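Bifunctional cytochrome P450/NADPH--P450 reductase (Deinococcus aerius, PDB 7F3H) catalyses monooxygenation of organic substrates at a heme, probably using electrons that its own fused reductase domain draws from NADPH. Local coordinates at residues A27-F32 and I332-V337; I39-F44 and G347-R352; A63-E68 and V357-P362; R327-I332 and L436-S441. All coordinates share one frame; numbering follows the deposited sequence.

Interaction 1: residues A27-F32 and I332-V337. With HEM (protoporphyrin IX containing Fe), chain E.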
# COMPACT_ATOMS: atom_id res chain seq x y z
N ALA A 27 -5.85 -14.27 6.42
CA ALA A 27 -4.58 -13.56 6.32
C ALA A 27 -3.39 -14.45 6.68
O ALA A 27 -2.86 -14.33 7.79
CB ALA A 27 -4.62 -12.33 7.24
N PRO A 28 -2.94 -15.33 5.79
CA PRO A 28 -1.85 -16.27 6.15
C PRO A 28 -0.52 -15.62 6.54
O PRO A 28 0.30 -16.27 7.23
CB PRO A 28 -1.69 -17.14 4.89
CG PRO A 28 -2.58 -16.53 3.83
CD PRO A 28 -3.54 -15.63 4.48
N VAL A 29 -0.28 -14.37 6.15
CA VAL A 29 0.95 -13.72 6.61
C VAL A 29 1.01 -13.70 8.14
O VAL A 29 2.10 -13.72 8.72
CB VAL A 29 1.11 -12.31 6.00
CG1 VAL A 29 0.18 -11.32 6.65
CG2 VAL A 29 2.60 -11.85 6.11
N LEU A 30 -0.15 -13.72 8.83
CA LEU A 30 -0.09 -13.73 10.30
C LEU A 30 0.34 -15.10 10.85
O LEU A 30 1.02 -15.20 11.88
CB LEU A 30 -1.45 -13.32 10.88
CG LEU A 30 -1.90 -11.92 10.47
CD1 LEU A 30 -3.15 -11.47 11.23
CD2 LEU A 30 -0.75 -10.95 10.67
N ASN A 31 -0.07 -16.18 10.17
CA ASN A 31 0.49 -17.49 10.47
C ASN A 31 2.01 -17.48 10.32
O ASN A 31 2.74 -18.07 11.14
CB ASN A 31 -0.13 -18.55 9.56
CG ASN A 31 -1.64 -18.59 9.67
OD1 ASN A 31 -2.23 -18.26 10.72
ND2 ASN A 31 -2.29 -19.04 8.60
N PHE A 32 2.50 -16.84 9.26
CA PHE A 32 3.95 -16.77 9.07
C PHE A 32 4.60 -15.99 10.20
O PHE A 32 5.69 -16.35 10.66
CB PHE A 32 4.28 -16.10 7.74
CG PHE A 32 3.70 -16.80 6.55
CD1 PHE A 32 3.45 -18.16 6.58
CD2 PHE A 32 3.42 -16.08 5.40
CE1 PHE A 32 2.94 -18.79 5.47
CE2 PHE A 32 2.90 -16.70 4.29
CZ PHE A 32 2.65 -18.07 4.32
N ILE A 332 1.49 -3.74 2.37
CA ILE A 332 1.98 -4.84 1.53
C ILE A 332 3.00 -5.60 2.35
O ILE A 332 4.18 -5.20 2.41
CB ILE A 332 2.58 -4.40 0.19
CG1 ILE A 332 1.60 -3.58 -0.67
CG2 ILE A 332 2.98 -5.65 -0.57
CD1 ILE A 332 2.22 -3.03 -2.00
N PRO A 333 2.59 -6.67 3.04
CA PRO A 333 3.45 -7.26 4.08
C PRO A 333 4.33 -8.45 3.69
O PRO A 333 5.00 -8.98 4.57
CB PRO A 333 2.41 -7.68 5.13
CG PRO A 333 1.20 -8.11 4.29
CD PRO A 333 1.23 -7.23 3.03
N ASN A 334 4.38 -8.90 2.43
CA ASN A 334 5.13 -10.13 2.16
C ASN A 334 5.69 -10.15 0.75
O ASN A 334 5.74 -11.20 0.11
CB ASN A 334 4.29 -11.38 2.41
CG ASN A 334 5.10 -12.53 2.98
OD1 ASN A 334 6.21 -12.32 3.52
ND2 ASN A 334 4.57 -13.73 2.86
N TYR A 335 6.10 -8.99 0.24
CA TYR A 335 6.71 -8.92 -1.08
C TYR A 335 8.08 -9.58 -1.06
O TYR A 335 8.76 -9.64 -0.02
CB TYR A 335 6.80 -7.47 -1.54
CG TYR A 335 7.69 -6.53 -0.72
CD1 TYR A 335 9.03 -6.40 -1.01
CD2 TYR A 335 7.16 -5.76 0.31
CE1 TYR A 335 9.84 -5.52 -0.29
CE2 TYR A 335 7.96 -4.86 1.04
CZ TYR A 335 9.31 -4.77 0.73
OH TYR A 335 10.16 -3.90 1.42
N ALA A 336 8.48 -10.09 -2.23
CA ALA A 336 9.59 -11.04 -2.33
C ALA A 336 10.61 -10.62 -3.37
O ALA A 336 10.30 -9.93 -4.35
CB ALA A 336 9.10 -12.44 -2.69
N VAL A 337 11.84 -11.08 -3.13
CA VAL A 337 12.96 -10.93 -4.06
C VAL A 337 13.35 -12.29 -4.61
O VAL A 337 13.11 -13.34 -4.01
CB VAL A 337 14.19 -10.25 -3.40
CG1 VAL A 337 13.87 -8.81 -3.10
CG2 VAL A 337 14.62 -10.99 -2.12
CHA HEM E . 5.65 -0.10 -5.25
CHB HEM E . 2.58 3.41 -6.59
CHC HEM E . 1.05 3.81 -1.98
CHD HEM E . 3.91 0.11 -0.71
C1A HEM E . 4.96 0.82 -6.00
C2A HEM E . 5.07 0.98 -7.44
C3A HEM E . 4.26 1.97 -7.83
C4A HEM E . 3.53 2.42 -6.65
CMA HEM E . 4.06 2.49 -9.27
CAA HEM E . 6.07 0.20 -8.31
CBA HEM E . 7.34 1.04 -8.42
CGA HEM E . 8.39 0.41 -9.33
O1A HEM E . 8.93 1.18 -10.17
O2A HEM E . 8.63 -0.83 -9.35
C1B HEM E . 1.92 3.87 -5.47
C2B HEM E . 0.96 4.96 -5.41
C3B HEM E . 0.59 5.09 -4.12
C4B HEM E . 1.24 4.04 -3.35
CMB HEM E . 0.56 5.84 -6.61
CAB HEM E . -0.45 6.02 -3.46
CBB HEM E . -1.28 6.84 -4.12
C1C HEM E . 1.68 2.83 -1.22
C2C HEM E . 1.55 2.62 0.22
C3C HEM E . 2.35 1.58 0.51
C4C HEM E . 3.02 1.14 -0.68
CMC HEM E . 0.63 3.43 1.19
CAC HEM E . 2.67 0.87 1.82
CBC HEM E . 2.15 1.27 2.98
C1D HEM E . 4.63 -0.28 -1.83
C2D HEM E . 5.58 -1.39 -1.89
C3D HEM E . 6.04 -1.42 -3.14
C4D HEM E . 5.42 -0.37 -3.92
CMD HEM E . 5.99 -2.35 -0.75
CAD HEM E . 7.05 -2.43 -3.65
CBD HEM E . 6.20 -3.59 -4.10
CGD HEM E . 7.04 -4.75 -4.50
O1D HEM E . 6.45 -5.60 -5.22
O2D HEM E . 8.25 -4.84 -4.12
NA HEM E . 3.99 1.69 -5.57
NB HEM E . 2.07 3.34 -4.21
NC HEM E . 2.57 1.90 -1.74
ND HEM E . 4.56 0.32 -3.08
FE HEM E . 3.42 1.85 -3.61
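The backbones come nearest at V29 and N334, whose CA atoms are 7.1 Å apart, so helix 28-38 meets the 332-337 chain through side chains with no hydrogen bond between the two. In the cytochrome P450 fold this joins the first long helix to the connection leading from helix 317-329 into strand 336-339. V29 carries the contact with both methyls. Its CG2 is anti to the backbone N (CG1 at chi1 75°), which sends CG2 to the carbonyl of P333 and the side chain of N334 while CG1 meets the proline ring. CG2 of V29 is 4.0 Å from O of P333 and 4.1 Å from CG of N334. On the other branch, V29 CG1 is 4.1 Å from CG of P333. These separations show relaxed van der Waals packing. One helical turn on, the F32 ring lies across the N334 amide; the side chains run nearly perpendicular, with their planes 43° apart. The ring also leans over its own helix, with P28 O 3.5 Å above one face, toward the rim. L360 fills in against V29, F32 and N334, and the V29 backbone N donates to OE1 of Q440. On the heme side, the Y335 hydroxyl is hydrogen-bonded to O of K396, and I332 places CD1 3.7 Å from heme C1D. Y335 rests CE2 3.7 Å from the heme methyl CMD.

Interaction 2: residues I39-F44 and G347-R352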
# COMPACT_ATOMS: atom_id res chain seq x y z
N ILE A 39 10.94 -19.21 15.45
CA ILE A 39 12.22 -19.58 14.84
C ILE A 39 13.21 -18.42 14.91
O ILE A 39 13.14 -17.48 14.10
CB ILE A 39 11.99 -20.06 13.40
CG1 ILE A 39 10.86 -21.11 13.38
CG2 ILE A 39 13.27 -20.60 12.75
CD1 ILE A 39 10.63 -21.78 12.05
N PRO A 40 14.17 -18.46 15.84
CA PRO A 40 15.04 -17.29 16.05
C PRO A 40 16.12 -17.11 15.01
O PRO A 40 16.68 -16.00 14.94
CB PRO A 40 15.66 -17.56 17.43
CG PRO A 40 15.72 -19.06 17.51
CD PRO A 40 14.44 -19.54 16.81
N GLU A 41 16.40 -18.12 14.17
CA GLU A 41 17.40 -17.97 13.11
C GLU A 41 17.04 -16.91 12.08
O GLU A 41 17.88 -16.59 11.23
CB GLU A 41 17.63 -19.28 12.36
CG GLU A 41 18.28 -20.34 13.18
CD GLU A 41 17.24 -21.22 13.84
OE1 GLU A 41 16.15 -20.70 14.15
OE2 GLU A 41 17.51 -22.43 14.05
N GLY A 42 15.79 -16.48 12.03
CA GLY A 42 15.45 -15.35 11.19
C GLY A 42 15.00 -15.69 9.78
O GLY A 42 14.70 -14.76 9.01
N LEU A 43 14.93 -16.99 9.42
CA LEU A 43 14.30 -17.35 8.15
C LEU A 43 13.80 -18.79 8.30
O LEU A 43 14.37 -19.58 9.05
CB LEU A 43 15.24 -17.24 6.91
CG LEU A 43 16.27 -18.30 6.47
CD1 LEU A 43 16.86 -18.09 5.04
CD2 LEU A 43 17.34 -18.64 7.47
N PHE A 44 12.76 -19.14 7.54
CA PHE A 44 12.30 -20.53 7.55
C PHE A 44 11.76 -20.92 6.18
O PHE A 44 11.60 -20.08 5.29
CB PHE A 44 11.25 -20.81 8.64
CG PHE A 44 9.97 -20.00 8.49
CD1 PHE A 44 9.02 -20.34 7.54
CD2 PHE A 44 9.71 -18.93 9.34
CE1 PHE A 44 7.87 -19.61 7.40
CE2 PHE A 44 8.55 -18.19 9.22
CZ PHE A 44 7.63 -18.53 8.24
N GLY A 347 26.13 -16.45 5.87
CA GLY A 347 27.26 -17.35 5.83
C GLY A 347 26.88 -18.81 6.00
O GLY A 347 27.77 -19.65 6.15
N LYS A 348 25.59 -19.14 5.90
CA LYS A 348 25.10 -20.47 6.26
C LYS A 348 24.11 -21.03 5.23
O LYS A 348 24.16 -22.22 4.90
CB LYS A 348 24.37 -20.47 7.62
CG LYS A 348 25.13 -19.90 8.78
CD LYS A 348 24.23 -19.76 9.99
CE LYS A 348 23.71 -21.11 10.44
NZ LYS A 348 23.31 -21.03 11.87
N TYR A 349 23.21 -20.17 4.73
CA TYR A 349 21.97 -20.59 4.09
C TYR A 349 22.04 -20.38 2.58
O TYR A 349 22.28 -19.26 2.12
CB TYR A 349 20.79 -19.80 4.67
CG TYR A 349 20.63 -19.95 6.16
CD1 TYR A 349 20.38 -21.20 6.74
CD2 TYR A 349 20.74 -18.84 6.99
CE1 TYR A 349 20.22 -21.33 8.10
CE2 TYR A 349 20.59 -18.97 8.37
CZ TYR A 349 20.32 -20.20 8.92
OH TYR A 349 20.17 -20.31 10.30
N GLU A 350 21.82 -21.46 1.81
CA GLU A 350 21.87 -21.36 0.35
C GLU A 350 20.52 -20.95 -0.21
O GLU A 350 19.49 -21.40 0.28
CB GLU A 350 22.32 -22.66 -0.31
CG GLU A 350 22.68 -22.39 -1.78
CD GLU A 350 23.02 -23.63 -2.57
OE1 GLU A 350 23.76 -24.49 -2.05
OE2 GLU A 350 22.53 -23.74 -3.72
N ILE A 351 20.53 -20.00 -1.13
CA ILE A 351 19.38 -19.61 -1.93
C ILE A 351 19.74 -19.82 -3.39
O ILE A 351 20.58 -19.09 -3.92
CB ILE A 351 18.97 -18.15 -1.66
CG1 ILE A 351 18.97 -17.87 -0.14
CG2 ILE A 351 17.64 -17.84 -2.35
CD1 ILE A 351 17.96 -18.70 0.67
N ARG A 352 19.12 -20.80 -4.02
CA ARG A 352 19.44 -21.15 -5.41
C ARG A 352 18.98 -20.09 -6.40
O ARG A 352 18.01 -19.36 -6.16
CB ARG A 352 18.82 -22.49 -5.75
CG ARG A 352 19.36 -23.62 -4.90
CD ARG A 352 18.70 -24.92 -5.28
NE ARG A 352 19.63 -26.02 -5.08
CZ ARG A 352 20.56 -26.39 -5.95
NH1 ARG A 352 20.69 -25.75 -7.11
NH2 ARG A 352 21.36 -27.40 -5.65
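This is a buried CH-pi contact between the first strand of the five-stranded sheet, 43-48, and the small hairpin 343-345/349-351 beside it. A methyl of L43 sits on the ring of Y349: CD2 is 3.5 Å from the ring centroid and 16° off its normal, a true approach over the face. CD2 is offset toward the rim, where its distance to Y349 CE2 is 3.4 Å. With chi1 of L43 at 82°, its CG is tucked between backbone N and carbonyl carbon, a rotation that goes with CD2 being laid on the ring as the two side chains run past each other in opposite senses. The opposite face of the ring is covered by K348, whose CB stands 3.9 Å above the plane over the centre, so the phenol is sandwiched between two aliphatic groups. At its far end the ring reaches the type I turn I39-G42, with OH of Y349 3.4 Å from CB of E41. With an alanine at Y349, the L43 methyl would probably lose its aromatic surface and a gap open between turn and hairpin. L43 also packs on I345, and E41 on P9 of the N-terminal region. K348 and Y349 both face I345 across the hairpin, a classic beta bulge, which fits K348 CB lying over the neighbouring tyrosine ring.

Interaction 3: residues A63-E68 and V357-P362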
# COMPACT_ATOMS: atom_id res chain seq x y z
N ALA A 63 19.08 -7.36 5.04
CA ALA A 63 20.08 -6.51 4.38
C ALA A 63 20.69 -7.23 3.19
O ALA A 63 20.84 -6.66 2.09
CB ALA A 63 21.16 -6.09 5.36
N GLU A 64 21.03 -8.50 3.37
CA GLU A 64 21.59 -9.26 2.25
C GLU A 64 20.58 -9.38 1.10
O GLU A 64 20.93 -9.14 -0.06
CB GLU A 64 22.04 -10.63 2.72
CG GLU A 64 23.16 -10.55 3.73
CD GLU A 64 23.91 -11.85 3.84
OE1 GLU A 64 23.65 -12.61 4.81
OE2 GLU A 64 24.77 -12.11 2.96
N LEU A 65 19.32 -9.72 1.42
CA LEU A 65 18.26 -9.91 0.42
C LEU A 65 17.87 -8.62 -0.29
O LEU A 65 17.21 -8.69 -1.34
CB LEU A 65 17.00 -10.48 1.08
CG LEU A 65 17.18 -11.87 1.62
CD1 LEU A 65 16.10 -12.11 2.63
CD2 LEU A 65 17.13 -12.90 0.47
N THR A 66 18.24 -7.48 0.29
CA THR A 66 18.04 -6.12 -0.20
C THR A 66 19.14 -5.65 -1.13
O THR A 66 18.98 -4.64 -1.82
CB THR A 66 17.90 -5.17 1.03
OG1 THR A 66 16.66 -5.37 1.73
CG2 THR A 66 18.26 -3.69 0.78
N ASP A 67 20.23 -6.41 -1.24
CA ASP A 67 21.33 -6.06 -2.13
C ASP A 67 20.91 -6.38 -3.56
O ASP A 67 20.85 -7.56 -3.96
CB ASP A 67 22.57 -6.84 -1.69
CG ASP A 67 23.83 -6.44 -2.41
OD1 ASP A 67 23.78 -5.66 -3.40
OD2 ASP A 67 24.90 -6.95 -2.00
N GLU A 68 20.62 -5.35 -4.35
CA GLU A 68 20.10 -5.58 -5.69
C GLU A 68 21.14 -6.18 -6.62
O GLU A 68 20.81 -6.54 -7.75
CB GLU A 68 19.54 -4.28 -6.27
CG GLU A 68 18.14 -3.94 -5.75
CD GLU A 68 17.48 -2.71 -6.40
OE1 GLU A 68 18.06 -1.60 -6.35
OE2 GLU A 68 16.36 -2.85 -6.93
N VAL A 357 12.60 -15.37 -2.13
CA VAL A 357 12.61 -15.20 -0.67
C VAL A 357 11.67 -14.06 -0.33
O VAL A 357 11.83 -12.94 -0.84
CB VAL A 357 14.02 -14.91 -0.13
CG1 VAL A 357 13.96 -14.77 1.40
CG2 VAL A 357 14.96 -16.01 -0.56
N ALA A 358 10.62 -14.37 0.43
CA ALA A 358 9.69 -13.35 0.88
C ALA A 358 10.26 -12.60 2.09
O ALA A 358 10.78 -13.22 3.03
CB ALA A 358 8.34 -13.99 1.21
N LEU A 359 10.18 -11.27 2.07
CA LEU A 359 10.46 -10.48 3.26
C LEU A 359 9.23 -10.48 4.18
O LEU A 359 8.19 -9.90 3.85
CB LEU A 359 10.84 -9.04 2.91
CG LEU A 359 11.84 -8.78 1.78
CD1 LEU A 359 12.10 -7.31 1.68
CD2 LEU A 359 13.13 -9.49 2.07
N LEU A 360 9.36 -11.08 5.36
CA LEU A 360 8.23 -11.17 6.29
C LEU A 360 8.14 -9.88 7.11
O LEU A 360 8.55 -9.79 8.27
CB LEU A 360 8.38 -12.42 7.15
CG LEU A 360 7.22 -12.78 8.07
CD1 LEU A 360 5.90 -12.97 7.29
CD2 LEU A 360 7.59 -14.01 8.89
N ILE A 361 7.53 -8.87 6.46
CA ILE A 361 7.58 -7.49 6.99
C ILE A 361 7.09 -7.38 8.42
O ILE A 361 7.76 -6.71 9.23
CB ILE A 361 6.82 -6.55 6.04
CG1 ILE A 361 7.40 -6.52 4.62
CG2 ILE A 361 6.77 -5.12 6.60
CD1 ILE A 361 8.87 -5.95 4.52
N PRO A 362 5.96 -7.96 8.83
CA PRO A 362 5.57 -7.84 10.24
C PRO A 362 6.62 -8.37 11.19
O PRO A 362 6.87 -7.76 12.24
CB PRO A 362 4.27 -8.65 10.32
CG PRO A 362 3.80 -8.74 8.96
CD PRO A 362 4.96 -8.70 8.05
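The contact belongs to the hydrophobic packing of helix 59-65 against the beta sheet of the P450 fold, where L65 presses its forked end on strand 356-359. The CA atoms of L65 and V357 are 7.8 Å apart, room for interleaved side chains but not for backbone bonding. L65 has CG anti to the carbonyl carbon (chi1 -66°), which carries both methyls out toward the strand. CD1 reaches into the angle between V357 and L359: it is 3.6 Å from V357 CG1 and 4.0 Å from L359 CD2. The second branch stays with the valine, CD2 being 3.8 Å from V357 CB. L65 and V357 cross at about a right angle, whereas L359 slides alongside in the opposite sense, its CD2 lying 4.1 Å from L65 CB. V357 points at the helix and A358 away from it, while L359 starts out to one side and brings its CD2 methyl back to L65. Replacing L65 by an alanine would probably strip V357 and L359 of their shared cover and leave a gap between helix and sheet. The L359 side chain is about 7 Å from the heme at the nearest atoms, which puts the contact close to the cofactor. Strand 356-359 runs between strands 51-56 and 336-339, L65 packs on A56 of the former as well, and after the inverse gamma turn centred on L360 the chain enters helix 361-365, while L360 packs on helix 28-38.

Interaction 4: residues R327-I332 and L436-S441. With HEM (protoporphyrin IX containing Fe), chain E.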
# COMPACT_ATOMS: atom_id res chain seq x y z
N ARG A 327 4.90 0.67 10.76
CA ARG A 327 5.70 -0.39 11.39
C ARG A 327 4.82 -1.52 11.94
O ARG A 327 5.14 -2.69 11.76
CB ARG A 327 6.61 0.17 12.49
CG ARG A 327 7.66 -0.83 12.96
CD ARG A 327 8.55 -0.24 14.03
NE ARG A 327 7.84 -0.10 15.29
CZ ARG A 327 7.65 -1.08 16.16
NH1 ARG A 327 8.13 -2.29 15.91
NH2 ARG A 327 6.95 -0.86 17.27
N PHE A 328 3.70 -1.19 12.62
CA PHE A 328 2.79 -2.25 13.08
C PHE A 328 2.08 -2.96 11.93
O PHE A 328 1.87 -4.18 12.02
CB PHE A 328 1.67 -1.75 14.01
CG PHE A 328 2.04 -1.66 15.46
CD1 PHE A 328 3.31 -1.95 15.90
CD2 PHE A 328 1.02 -1.55 16.40
CE1 PHE A 328 3.63 -1.92 17.25
CE2 PHE A 328 1.31 -1.55 17.77
CZ PHE A 328 2.63 -1.73 18.19
N TRP A 329 1.61 -2.24 10.91
CA TRP A 329 0.61 -2.79 9.97
C TRP A 329 0.89 -2.30 8.53
O TRP A 329 0.04 -1.72 7.86
CB TRP A 329 -0.81 -2.43 10.41
CG TRP A 329 -1.25 -3.18 11.65
CD1 TRP A 329 -1.46 -2.68 12.90
CD2 TRP A 329 -1.50 -4.60 11.74
NE1 TRP A 329 -1.84 -3.70 13.77
CE2 TRP A 329 -1.85 -4.88 13.08
CE3 TRP A 329 -1.47 -5.64 10.81
CZ2 TRP A 329 -2.17 -6.17 13.50
CZ3 TRP A 329 -1.79 -6.92 11.23
CH2 TRP A 329 -2.14 -7.17 12.57
N SER A 330 2.12 -2.52 8.07
CA SER A 330 2.49 -2.27 6.68
C SER A 330 1.60 -3.07 5.72
O SER A 330 1.50 -4.30 5.82
CB SER A 330 3.97 -2.63 6.53
OG SER A 330 4.53 -2.18 5.32
N THR A 331 0.99 -2.37 4.77
CA THR A 331 -0.14 -2.95 4.06
C THR A 331 0.26 -3.83 2.87
O THR A 331 -0.57 -4.62 2.40
CB THR A 331 -1.12 -1.86 3.61
OG1 THR A 331 -0.45 -0.87 2.80
CG2 THR A 331 -1.73 -1.15 4.84
N ILE A 332 1.49 -3.74 2.37
CA ILE A 332 1.98 -4.84 1.53
C ILE A 332 3.00 -5.60 2.35
O ILE A 332 4.18 -5.20 2.41
CB ILE A 332 2.58 -4.40 0.19
CG1 ILE A 332 1.60 -3.58 -0.67
CG2 ILE A 332 2.98 -5.65 -0.57
CD1 ILE A 332 2.22 -3.03 -2.00
N LEU A 436 -10.06 -6.43 16.01
CA LEU A 436 -9.32 -6.34 14.76
C LEU A 436 -9.40 -7.66 14.00
O LEU A 436 -9.10 -8.72 14.56
CB LEU A 436 -7.86 -5.96 15.04
CG LEU A 436 -6.96 -5.95 13.79
CD1 LEU A 436 -7.42 -4.95 12.76
CD2 LEU A 436 -5.53 -5.68 14.17
N LYS A 437 -9.90 -7.58 12.76
CA LYS A 437 -9.99 -8.68 11.81
C LYS A 437 -9.29 -8.22 10.54
O LYS A 437 -9.71 -7.23 9.92
CB LYS A 437 -11.45 -9.09 11.52
CG LYS A 437 -11.64 -10.59 11.17
CD LYS A 437 -13.05 -10.94 10.65
CE LYS A 437 -13.93 -11.55 11.78
NZ LYS A 437 -15.06 -12.40 11.29
N VAL A 438 -8.17 -8.85 10.21
CA VAL A 438 -7.32 -8.48 9.09
C VAL A 438 -7.61 -9.38 7.89
O VAL A 438 -7.71 -10.60 8.03
CB VAL A 438 -5.84 -8.54 9.49
CG1 VAL A 438 -4.96 -8.14 8.32
CG2 VAL A 438 -5.60 -7.65 10.68
N LYS A 439 -7.82 -8.78 6.72
CA LYS A 439 -7.98 -9.55 5.49
C LYS A 439 -6.80 -9.27 4.57
O LYS A 439 -6.39 -8.11 4.40
CB LYS A 439 -9.32 -9.25 4.80
CG LYS A 439 -9.60 -10.06 3.48
CD LYS A 439 -10.03 -11.53 3.62
CE LYS A 439 -11.50 -11.57 4.06
NZ LYS A 439 -12.42 -11.06 2.97
N GLN A 440 -6.27 -10.34 3.98
CA GLN A 440 -5.13 -10.31 3.08
C GLN A 440 -5.59 -10.64 1.65
O GLN A 440 -6.19 -11.69 1.41
CB GLN A 440 -4.06 -11.30 3.52
CG GLN A 440 -2.79 -11.09 2.73
CD GLN A 440 -1.67 -11.95 3.22
OE1 GLN A 440 -1.88 -12.90 4.00
NE2 GLN A 440 -0.46 -11.64 2.78
N SER A 441 -5.27 -9.74 0.72
CA SER A 441 -5.37 -9.93 -0.72
C SER A 441 -4.03 -9.52 -1.32
O SER A 441 -2.99 -10.11 -0.99
CB SER A 441 -6.52 -9.10 -1.28
OG SER A 441 -6.28 -7.71 -1.05
CHA HEM E . 5.65 -0.10 -5.25
CHB HEM E . 2.58 3.41 -6.59
CHC HEM E . 1.05 3.81 -1.98
CHD HEM E . 3.91 0.11 -0.71
C1A HEM E . 4.96 0.82 -6.00
C2A HEM E . 5.07 0.98 -7.44
C3A HEM E . 4.26 1.97 -7.83
C4A HEM E . 3.53 2.42 -6.65
CMA HEM E . 4.06 2.49 -9.27
CAA HEM E . 6.07 0.20 -8.31
CBA HEM E . 7.34 1.04 -8.42
CGA HEM E . 8.39 0.41 -9.33
O1A HEM E . 8.93 1.18 -10.17
O2A HEM E . 8.63 -0.83 -9.35
C1B HEM E . 1.92 3.87 -5.47
C2B HEM E . 0.96 4.96 -5.41
C3B HEM E . 0.59 5.09 -4.12
C4B HEM E . 1.24 4.04 -3.35
CMB HEM E . 0.56 5.84 -6.61
CAB HEM E . -0.45 6.02 -3.46
CBB HEM E . -1.28 6.84 -4.12
C1C HEM E . 1.68 2.83 -1.22
C2C HEM E . 1.55 2.62 0.22
C3C HEM E . 2.35 1.58 0.51
C4C HEM E . 3.02 1.14 -0.68
CMC HEM E . 0.63 3.43 1.19
CAC HEM E . 2.67 0.87 1.82
CBC HEM E . 2.15 1.27 2.98
C1D HEM E . 4.63 -0.28 -1.83
C2D HEM E . 5.58 -1.39 -1.89
C3D HEM E . 6.04 -1.42 -3.14
C4D HEM E . 5.42 -0.37 -3.92
CMD HEM E . 5.99 -2.35 -0.75
CAD HEM E . 7.05 -2.43 -3.65
CBD HEM E . 6.20 -3.59 -4.10
CGD HEM E . 7.04 -4.75 -4.50
O1D HEM E . 6.45 -5.60 -5.22
O2D HEM E . 8.25 -4.84 -4.12
NA HEM E . 3.99 1.69 -5.57
NB HEM E . 2.07 3.34 -4.21
NC HEM E . 2.57 1.90 -1.74
ND HEM E . 4.56 0.32 -3.08
FE HEM E . 3.42 1.85 -3.61
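W329 meets L436 and V438 through the six-membered half of its indole, and the packing is tight at one point and slack elsewhere. The close part is the leucine: L436 CD2 lies 3.5 Å from W329 CZ2 and 3.9 Å from CE2, the two side chains arriving from opposite directions. V438 touches less firmly. It crosses the indole obliquely and brings CG2 to 3.9 Å from W329 CZ3. Between the two aliphatic groups sits CH2 of the ring, 4.0 Å from V438 CG2. The tryptophan gets there with CG anti to the carbonyl carbon (chi1 -71°), reaching across a backbone gap that is still 9.8 Å between the CA atoms of W329 and V438. Only 116 Å² is buried, and W329, L436 and V438 all remain partly accessible. K437, between the two touching residues of its segment, is exposed. W329 also stacks with F278 of helix 254-285 and touches I444, which lies on the strand paired with 438-440 and shares backbone bonding with T331. OG1 of T331 is hydrogen-bonded to T271 O, and the same oxygen lies 3.4 Å from the heme vinyl carbon CBC. The contact thus sets the 438-440/444-446 hairpin against the end of helix 317-329, the helix that carries the ExxR pair E324 and R327 characteristic of cytochromes P450, joined in a salt bridge, just before the heme-lining T331 and I332.

How the interactions relate
Interactions 1, 2 and 3 are buried and share the five-stranded sheet, whereas interaction 4 lies at the surface although its centre is nearest the middle of the chain. All four rest on side-chain packing: aliphatic methyls in interaction 3, aliphatic groups, an amide and a phenyl ring in interaction 1, and aromatic rings met by methyls in interactions 2 and 4. Interactions 1 and 3 hold neighbouring strands, joined by V337 O to V357 N (2.8 Å), and I351 CG2 touches V357 CG2 (3.7 Å) to link 2 with 3. Interactions 1 and 4 share I332 and both reach the heme, while 2 and 4 do not touch, their nearest atoms being about 12 Å apart.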